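PDB 4EWP: 3-oxoacyl-[acyl-carrier-protein] synthase 3 from Micrococcus luteus NCTC 2665, which probably catalyses the condensation that initiates fatty acid synthesis, joining an acetyl group from acetyl-CoA to two carbons from malonyl-ACP. Local coordinates for residues Ala97-Val105 with Pro113-Ala121. Residues are numbered along the deposited sequence; the frame is centred on the assembly and turned at random.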
loop_
_atom_site.group_PDB
_atom_site.type_symbol
_atom_site.label_atom_id
_atom_site.label_comp_id
_atom_site.label_asym_id
_atom_site.label_seq_id
_atom_site.Cartn_x
_atom_site.Cartn_y
_atom_site.Cartn_z
ATOM N N ALA A 97 8.361 8.045 1.399
ATOM C CA ALA A 97 7.685 7.583 0.198
ATOM C C ALA A 97 8.086 6.122 -0.073
ATOM O O ALA A 97 7.245 5.285 -0.403
ATOM C CB ALA A 97 8.027 8.480 -0.975
ATOM N N THR A 98 9.364 5.811 0.122
ATOM C CA THR A 98 9.888 4.477 -0.157
ATOM C C THR A 98 11.239 4.341 0.537
ATOM O O THR A 98 11.906 5.339 0.797
ATOM C CB THR A 98 10.086 4.279 -1.680
ATOM O OG1 THR A 98 10.256 2.884 -1.978
ATOM C CG2 THR A 98 11.300 5.080 -2.169
ATOM N N PRO A 99 11.639 3.114 0.884
ATOM C CA PRO A 99 10.864 1.868 0.786
ATOM C C PRO A 99 9.825 1.751 1.898
ATOM O O PRO A 99 9.691 2.652 2.716
ATOM C CB PRO A 99 11.925 0.770 0.944
ATOM C CG PRO A 99 13.257 1.475 1.251
ATOM C CD PRO A 99 12.969 2.919 1.494
ATOM N N SER A 100 9.103 0.638 1.937
ATOM C CA SER A 100 8.003 0.489 2.869
ATOM C C SER A 100 8.479 0.239 4.304
ATOM O O SER A 100 9.633 -0.097 4.555
ATOM C CB SER A 100 7.130 -0.677 2.440
ATOM O OG SER A 100 7.870 -1.881 2.546
ATOM N N ALA A 101 7.557 0.395 5.241
ATOM C CA ALA A 101 7.799 0.088 6.635
ATOM C C ALA A 101 7.814 -1.430 6.799
ATOM O O ALA A 101 8.561 -1.986 7.610
ATOM C CB ALA A 101 6.691 0.689 7.466
ATOM N N ALA A 102 6.970 -2.085 6.008
ATOM C CA ALA A 102 6.793 -3.520 6.075
ATOM C C ALA A 102 8.121 -4.239 5.924
ATOM O O ALA A 102 8.362 -5.276 6.562
ATOM C CB ALA A 102 5.801 -3.984 4.992
ATOM N N ALA A 103 8.977 -3.701 5.065
ATOM C CA ALA A 103 10.248 -4.356 4.769
ATOM C C ALA A 103 11.153 -4.298 5.985
ATOM O O ALA A 103 11.866 -5.261 6.272
ATOM C CB ALA A 103 10.925 -3.724 3.532
ATOM N N LEU A 104 11.114 -3.177 6.709
ATOM C CA LEU A 104 11.826 -3.082 7.993
ATOM C C LEU A 104 11.239 -4.044 9.021
ATOM O O LEU A 104 11.977 -4.744 9.716
ATOM C CB LEU A 104 11.770 -1.658 8.569
ATOM C CG LEU A 104 12.690 -0.587 7.990
ATOM C CD1 LEU A 104 12.340 0.774 8.572
ATOM C CD2 LEU A 104 14.158 -0.922 8.257
ATOM N N VAL A 105 9.910 -4.066 9.127
ATOM C CA VAL A 105 9.252 -4.931 10.093
ATOM C C VAL A 105 9.625 -6.390 9.836
ATOM O O VAL A 105 10.027 -7.113 10.760
ATOM C CB VAL A 105 7.712 -4.750 10.071
ATOM C CG1 VAL A 105 7.006 -5.755 11.012
ATOM C CG2 VAL A 105 7.334 -3.307 10.427
ATOM N N PRO A 113 12.973 -14.240 4.122
ATOM C CA PRO A 113 12.739 -13.282 3.037
ATOM C C PRO A 113 11.275 -13.128 2.614
ATOM O O PRO A 113 11.028 -12.829 1.434
ATOM C CB PRO A 113 13.533 -13.907 1.882
ATOM C CG PRO A 113 13.265 -15.379 2.065
ATOM C CD PRO A 113 13.174 -15.603 3.590
ATOM N N ALA A 114 10.324 -13.278 3.534
ATOM C CA ALA A 114 8.912 -13.074 3.182
ATOM C C ALA A 114 8.651 -11.744 2.461
ATOM O O ALA A 114 9.257 -10.715 2.792
ATOM C CB ALA A 114 8.024 -13.199 4.401
ATOM N N PRO A 115 7.760 -11.766 1.455
ATOM C CA PRO A 115 7.324 -10.531 0.786
ATOM C C PRO A 115 6.684 -9.603 1.827
ATOM O O PRO A 115 6.046 -10.058 2.777
ATOM C CB PRO A 115 6.268 -11.020 -0.219
ATOM C CG PRO A 115 5.796 -12.358 0.349
ATOM C CD PRO A 115 7.026 -12.953 0.978
ATOM N N ALA A 116 6.858 -8.307 1.642
ATOM C CA ALA A 116 6.489 -7.335 2.646
ATOM C C ALA A 116 6.094 -6.076 1.911
ATOM O O ALA A 116 6.870 -5.581 1.087
ATOM C CB ALA A 116 7.689 -7.059 3.544
ATOM N N TYR A 117 4.901 -5.553 2.192
ATOM C CA TYR A 117 4.476 -4.288 1.580
ATOM C C TYR A 117 3.554 -3.497 2.495
ATOM O O TYR A 117 2.898 -4.077 3.363
ATOM C CB TYR A 117 3.781 -4.533 0.235
ATOM C CG TYR A 117 2.496 -5.365 0.277
ATOM C CD1 TYR A 117 1.243 -4.762 0.263
ATOM C CD2 TYR A 117 2.544 -6.753 0.282
ATOM C CE1 TYR A 117 0.074 -5.533 0.276
ATOM C CE2 TYR A 117 1.394 -7.516 0.290
ATOM C CZ TYR A 117 0.171 -6.911 0.280
ATOM O OH TYR A 117 -0.954 -7.691 0.283
ATOM N N ASP A 118 3.506 -2.182 2.298
ATOM C CA ASP A 118 2.565 -1.325 3.019
ATOM C C ASP A 118 1.337 -1.136 2.145
ATOM O O ASP A 118 1.431 -1.193 0.915
ATOM C CB ASP A 118 3.151 0.064 3.299
ATOM C CG ASP A 118 4.345 0.037 4.248
ATOM O OD1 ASP A 118 4.690 -1.043 4.797
ATOM O OD2 ASP A 118 4.943 1.122 4.445
ATOM N N VAL A 119 0.200 -0.901 2.793
ATOM C CA VAL A 119 -1.077 -0.681 2.135
ATOM C C VAL A 119 -1.627 0.678 2.568
ATOM O O VAL A 119 -1.433 1.096 3.709
ATOM C CB VAL A 119 -2.087 -1.775 2.542
ATOM C CG1 VAL A 119 -3.506 -1.273 2.434
ATOM C CG2 VAL A 119 -1.888 -3.017 1.702
ATOM N N SER A 120 -2.278 1.384 1.652
ATOM C CA SER A 120 -2.898 2.657 1.986
ATOM C C SER A 120 -4.411 2.548 1.849
ATOM O O SER A 120 -4.955 2.599 0.730
ATOM C CB SER A 120 -2.386 3.785 1.089
ATOM O OG SER A 120 -2.947 5.038 1.471
ATOM N N ALA A 121 -5.078 2.411 2.993
ATOM C CA ALA A 121 -6.530 2.330 3.043
ATOM C C ALA A 121 -7.041 2.937 4.343
ATOM O O ALA A 121 -8.088 2.528 4.898
ATOM C CB ALA A 121 -6.983 0.898 2.884
HETATM O O HOH W 1 7.468 -3.230 0.077
#
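Asp118 shares its carboxylate between the first two backbone N-H groups of helix 101-108, donors that have no earlier turn to bond to. Ala101 N gives an almost straight bond (172°) to Asp118 OD2 at 2.8 Å, reaching that oxygen on its syn side, 23° out of the carboxylate plane. Ala102 N takes the other oxygen, again at 2.8 Å, using the syn lone pair of Asp118 OD1 in a more bent bond. With CG beside the backbone N (chi1 -65°), the acid rises from the strand toward the N-terminal end of the helix, where the positive end of the helix dipole probably favours the charged form. Ser100, the N-cap, serves the next donor: its OG accepts from Ala103 N at 3.3 Å and also donates to a water, which passes a hydrogen bond on to Ala116 O. The setting is a beta-alpha-beta unit of the thiolase fold, in which helix 101-108 connects neighbouring parallel strands 86-90 and 116-120. Strand 116-120 continues the sheet into the second subunit through an antiparallel ladder at Asp118 and Ser120. Were Asp118 replaced by alanine, Ala101 N and Ala102 N would probably lose their acceptors, weakening the tie between helix start and strand. Small side chains are consistent with the close approach of residues 101-105 and 116-120, whose axes come within 6.1 Å: Ala102 CB meets Ala116 CB at 3.9 Å.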